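Local coordinates for salmonella typhimurium DB7155 bacteriophage DET7 tailspike (Bacteriophage, PDB 2V5I), which is the receptor-binding tailspike of the phage, a trimeric beta-helix protein that binds and hydrolyses O-antigen, probably that of Salmonella, at residues W109-K121 with F138-K150. Numbering follows the deposited sequence.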
loop_
_atom_site.group_PDB
_atom_site.type_symbol
_atom_site.label_atom_id
_atom_site.label_comp_id
_atom_site.label_asym_id
_atom_site.label_seq_id
_atom_site.Cartn_x
_atom_site.Cartn_y
_atom_site.Cartn_z
ATOM N N TRP A 109 -5.006 -28.035 2.362
ATOM C CA TRP A 109 -3.987 -28.785 1.613
ATOM C C TRP A 109 -4.037 -30.250 2.021
ATOM O O TRP A 109 -4.170 -30.579 3.219
ATOM C CB TRP A 109 -2.591 -28.219 1.927
ATOM C CG TRP A 109 -2.255 -26.921 1.253
ATOM C CD1 TRP A 109 -2.084 -25.697 1.841
ATOM C CD2 TRP A 109 -1.944 -26.769 -0.121
ATOM N NE1 TRP A 109 -1.766 -24.766 0.870
ATOM C CE2 TRP A 109 -1.678 -25.385 -0.344
ATOM C CE3 TRP A 109 -1.949 -27.634 -1.203
ATOM C CZ2 TRP A 109 -1.335 -24.883 -1.616
ATOM C CZ3 TRP A 109 -1.582 -27.169 -2.462
ATOM C CH2 TRP A 109 -1.301 -25.763 -2.653
ATOM N N ILE A 110 -3.874 -31.119 1.031
ATOM C CA ILE A 110 -3.587 -32.555 1.247
ATOM C C ILE A 110 -2.129 -32.754 0.954
ATOM O O ILE A 110 -1.669 -32.497 -0.170
ATOM C CB ILE A 110 -4.435 -33.430 0.311
ATOM C CG1 ILE A 110 -5.916 -33.114 0.487
ATOM C CG2 ILE A 110 -4.166 -34.902 0.543
ATOM C CD1 ILE A 110 -6.887 -33.846 -0.489
ATOM N N THR A 111 -1.397 -33.251 1.952
ATOM C CA THR A 111 0.059 -33.395 1.794
ATOM C C THR A 111 0.564 -34.843 1.795
ATOM O O THR A 111 1.677 -35.098 1.338
ATOM C CB THR A 111 0.816 -32.599 2.879
ATOM O OG1 THR A 111 0.448 -33.108 4.166
ATOM C CG2 THR A 111 0.466 -31.107 2.775
ATOM N N ASP A 112 -0.267 -35.765 2.270
ATOM C CA ASP A 112 0.113 -37.177 2.346
ATOM C C ASP A 112 0.022 -37.823 0.965
ATOM O O ASP A 112 -1.031 -37.756 0.313
ATOM C CB ASP A 112 -0.797 -37.906 3.302
ATOM C CG ASP A 112 -0.505 -39.387 3.345
ATOM O OD1 ASP A 112 0.442 -39.776 4.075
ATOM O OD2 ASP A 112 -1.201 -40.165 2.637
ATOM N N ALA A 113 1.116 -38.432 0.528
ATOM C CA ALA A 113 1.232 -39.001 -0.838
ATOM C C ALA A 113 0.083 -39.938 -1.182
ATOM O O ALA A 113 -0.463 -39.844 -2.280
ATOM C CB ALA A 113 2.530 -39.736 -1.006
ATOM N N ALA A 114 -0.307 -40.828 -0.264
ATOM C CA ALA A 114 -1.370 -41.767 -0.577
ATOM C C ALA A 114 -2.722 -41.067 -0.745
ATOM O O ALA A 114 -3.520 -41.434 -1.615
ATOM C CB ALA A 114 -1.455 -42.864 0.485
ATOM N N LEU A 115 -2.961 -40.042 0.074
ATOM C CA LEU A 115 -4.180 -39.267 -0.032
ATOM C C LEU A 115 -4.216 -38.427 -1.329
ATOM O O LEU A 115 -5.284 -38.267 -1.944
ATOM C CB LEU A 115 -4.389 -38.387 1.206
ATOM C CG LEU A 115 -4.675 -39.171 2.505
ATOM C CD1 LEU A 115 -4.850 -38.212 3.615
ATOM C CD2 LEU A 115 -5.889 -40.058 2.367
ATOM N N VAL A 116 -3.070 -37.882 -1.715
ATOM C CA VAL A 116 -2.962 -37.140 -2.992
ATOM C C VAL A 116 -3.184 -38.093 -4.181
ATOM O O VAL A 116 -3.944 -37.788 -5.093
ATOM C CB VAL A 116 -1.606 -36.422 -3.116
ATOM C CG1 VAL A 116 -1.415 -35.826 -4.506
ATOM C CG2 VAL A 116 -1.487 -35.340 -2.028
ATOM N N ALA A 117 -2.549 -39.273 -4.132
ATOM C CA ALA A 117 -2.760 -40.291 -5.167
ATOM C C ALA A 117 -4.204 -40.687 -5.332
ATOM O O ALA A 117 -4.661 -40.935 -6.464
ATOM C CB ALA A 117 -1.907 -41.520 -4.869
ATOM N N ALA A 118 -4.955 -40.738 -4.235
ATOM C CA ALA A 118 -6.361 -41.106 -4.295
ATOM C C ALA A 118 -7.263 -40.027 -4.929
ATOM O O ALA A 118 -8.440 -40.291 -5.229
ATOM C CB ALA A 118 -6.872 -41.435 -2.913
ATOM N N THR A 119 -6.754 -38.801 -5.087
ATOM C CA THR A 119 -7.514 -37.732 -5.752
ATOM C C THR A 119 -7.462 -37.841 -7.283
ATOM O O THR A 119 -8.164 -37.097 -7.987
ATOM C CB THR A 119 -6.987 -36.306 -5.371
ATOM O OG1 THR A 119 -5.692 -36.088 -5.935
ATOM C CG2 THR A 119 -7.012 -36.110 -3.862
ATOM N N LEU A 120 -6.694 -38.782 -7.780
ATOM C CA LEU A 120 -6.437 -38.919 -9.227
ATOM C C LEU A 120 -7.764 -39.121 -9.947
ATOM O O LEU A 120 -8.579 -39.977 -9.572
ATOM C CB LEU A 120 -5.481 -40.074 -9.530
ATOM C CG LEU A 120 -4.960 -40.161 -10.966
ATOM C CD1 LEU A 120 -3.943 -39.067 -11.236
ATOM C CD2 LEU A 120 -4.353 -41.533 -11.230
ATOM N N LYS A 121 -8.013 -38.277 -10.944
ATOM C CA LYS A 121 -9.213 -38.356 -11.773
ATOM C C LYS A 121 -8.951 -37.733 -13.140
ATOM O O LYS A 121 -7.969 -36.997 -13.309
ATOM C CB LYS A 121 -10.400 -37.661 -11.091
ATOM C CG LYS A 121 -10.239 -36.137 -10.928
ATOM C CD LYS A 121 -11.486 -35.429 -10.366
ATOM C CE LYS A 121 -11.141 -33.942 -10.072
ATOM N NZ LYS A 121 -12.337 -33.027 -9.866
ATOM N N PHE A 138 5.475 -34.236 -2.697
ATOM C CA PHE A 138 4.659 -35.241 -2.036
ATOM C C PHE A 138 5.486 -36.553 -2.052
ATOM O O PHE A 138 5.310 -37.419 -2.924
ATOM C CB PHE A 138 3.313 -35.441 -2.759
ATOM C CG PHE A 138 2.519 -34.151 -2.961
ATOM C CD1 PHE A 138 1.894 -33.515 -1.901
ATOM C CD2 PHE A 138 2.423 -33.590 -4.217
ATOM C CE1 PHE A 138 1.160 -32.322 -2.083
ATOM C CE2 PHE A 138 1.682 -32.390 -4.399
ATOM C CZ PHE A 138 1.060 -31.781 -3.330
ATOM N N PRO A 139 6.482 -36.653 -1.161
ATOM C CA PRO A 139 7.325 -37.861 -1.226
ATOM C C PRO A 139 6.532 -39.149 -1.073
ATOM O O PRO A 139 5.735 -39.308 -0.142
ATOM C CB PRO A 139 8.291 -37.700 -0.055
ATOM C CG PRO A 139 8.168 -36.283 0.397
ATOM C CD PRO A 139 6.945 -35.680 -0.161
ATOM N N GLY A 140 6.790 -40.059 -2.011
ATOM C CA GLY A 140 6.107 -41.338 -2.140
ATOM C C GLY A 140 5.123 -41.384 -3.299
ATOM O O GLY A 140 4.643 -42.462 -3.679
ATOM N N LEU A 141 4.744 -40.208 -3.805
ATOM C CA LEU A 141 3.699 -40.148 -4.825
ATOM C C LEU A 141 4.145 -40.816 -6.125
ATOM O O LEU A 141 3.326 -41.454 -6.820
ATOM C CB LEU A 141 3.291 -38.677 -5.075
ATOM C CG LEU A 141 2.217 -38.483 -6.129
ATOM C CD1 LEU A 141 0.876 -39.115 -5.744
ATOM C CD2 LEU A 141 2.081 -36.978 -6.454
ATOM N N GLU A 142 5.420 -40.668 -6.462
ATOM C CA GLU A 142 5.948 -41.134 -7.710
ATOM C C GLU A 142 5.674 -42.664 -7.873
ATOM O O GLU A 142 5.273 -43.133 -8.956
ATOM C CB GLU A 142 7.445 -40.839 -7.802
ATOM C CG GLU A 142 8.047 -41.197 -9.143
ATOM C CD GLU A 142 9.525 -40.887 -9.283
ATOM O OE1 GLU A 142 10.185 -40.592 -8.267
ATOM O OE2 GLU A 142 10.031 -40.887 -10.425
ATOM N N ALA A 143 5.897 -43.418 -6.794
ATOM C CA ALA A 143 5.652 -44.871 -6.816
ATOM C C ALA A 143 4.186 -45.257 -6.896
ATOM O O ALA A 143 3.876 -46.409 -7.232
ATOM C CB ALA A 143 6.270 -45.519 -5.589
ATOM N N LEU A 144 3.267 -44.339 -6.575
ATOM C CA LEU A 144 1.845 -44.651 -6.533
ATOM C C LEU A 144 1.091 -44.405 -7.836
ATOM O O LEU A 144 -0.085 -44.782 -7.946
ATOM C CB LEU A 144 1.182 -43.826 -5.449
ATOM C CG LEU A 144 1.640 -44.211 -4.043
ATOM C CD1 LEU A 144 0.941 -43.333 -3.031
ATOM C CD2 LEU A 144 1.352 -45.697 -3.760
ATOM N N LEU A 145 1.748 -43.786 -8.809
ATOM C CA LEU A 145 1.124 -43.456 -10.068
ATOM C C LEU A 145 1.680 -44.287 -11.226
ATOM O O LEU A 145 2.890 -44.538 -11.302
ATOM C CB LEU A 145 1.325 -41.962 -10.382
ATOM C CG LEU A 145 0.740 -40.994 -9.373
ATOM C CD1 LEU A 145 1.079 -39.556 -9.771
ATOM C CD2 LEU A 145 -0.739 -41.170 -9.258
ATOM N N PRO A 146 0.819 -44.679 -12.189
ATOM C CA PRO A 146 1.327 -45.443 -13.329
ATOM C C PRO A 146 2.117 -44.623 -14.333
ATOM O O PRO A 146 2.005 -43.393 -14.386
ATOM C CB PRO A 146 0.064 -46.033 -13.959
ATOM C CG PRO A 146 -1.016 -45.120 -13.562
ATOM C CD PRO A 146 -0.611 -44.394 -12.302
ATOM N N GLN A 147 2.971 -45.286 -15.099
ATOM C CA GLN A 147 3.872 -44.611 -16.018
ATOM C C GLN A 147 3.139 -43.722 -17.039
ATOM O O GLN A 147 3.619 -42.659 -17.395
ATOM C CB GLN A 147 4.788 -45.619 -16.722
ATOM C CG GLN A 147 5.988 -44.981 -17.382
ATOM C CD GLN A 147 6.903 -44.323 -16.355
ATOM O OE1 GLN A 147 7.226 -44.906 -15.313
ATOM N NE2 GLN A 147 7.289 -43.085 -16.625
ATOM N N ASN A 148 1.984 -44.153 -17.526
ATOM C CA ASN A 148 1.286 -43.327 -18.529
ATOM C C ASN A 148 0.803 -41.984 -17.952
ATOM O O ASN A 148 0.631 -41.039 -18.706
ATOM C CB ASN A 148 0.104 -44.074 -19.133
ATOM C CG ASN A 148 -0.944 -44.390 -18.126
ATOM O OD1 ASN A 148 -0.693 -45.158 -17.200
ATOM N ND2 ASN A 148 -2.142 -43.778 -18.281
ATOM N N VAL A 149 0.498 -41.950 -16.663
ATOM C CA VAL A 149 0.114 -40.681 -16.003
ATOM C C VAL A 149 1.340 -39.839 -15.896
ATOM O O VAL A 149 1.343 -38.652 -16.212
ATOM C CB VAL A 149 -0.541 -40.928 -14.656
ATOM C CG1 VAL A 149 -0.677 -39.658 -13.804
ATOM C CG2 VAL A 149 -1.869 -41.619 -14.841
ATOM N N LYS A 150 2.432 -40.459 -15.468
ATOM C CA LYS A 150 3.690 -39.712 -15.352
ATOM C C LYS A 150 4.233 -39.179 -16.676
ATOM O O LYS A 150 4.911 -38.143 -16.706
ATOM C CB LYS A 150 4.723 -40.625 -14.585
ATOM C CG LYS A 150 4.237 -40.940 -13.185
ATOM C CD LYS A 150 5.283 -41.610 -12.220
ATOM C CE LYS A 150 5.434 -43.062 -12.500
ATOM N NZ LYS A 150 6.354 -43.726 -11.517
HETATM O O HOH W 1 3.664 -38.355 1.766
#
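Val-116 sets its CG2 methyl over one face of the Phe-138 ring in a CH-pi contact, 4.2 Å from the centroid and 26° off the normal. Backbone oxygens meet the same ring: Thr-111 O lies in plane at its edge, 3.6 Å from Phe-138 CD1, while Ile-110 O, buried without a polar partner, comes to 3.4 Å from Phe-138 CE1. Aliphatic packing continues along helix 113-117. Ala-113 CB presses on the type II turn 138-141, 3.3 Å from Pro-139 O and close to Leu-141 N and CB. Leu-141 holds CG anti to its backbone N (chi1 179°), which brings CD1 to 3.8 Å from Ala-117 CB and CD2 against Val-116 CG1. Leu-144 CD1 rests against the helix side, 3.7 Å from Ala-114 CA and touching Ala-117 CB. These helices belong to a long excursion between strands 85-92 and 156-161 of the parallel beta-helix, as in P22-like tailspikes, and Trp-135 of helix 132-137 backs Leu-141 and Leu-145. Leu-120 forks, CD2 meeting Leu-145 CD2 while CD1 lies 4.2 Å from Val-149 CG1. A bridging water accepts from Ala-113 N and donates to Pro-139 O; within 109-121, N-cap Asp-112 OD2 accepts from Leu-115 N at 3.1 Å.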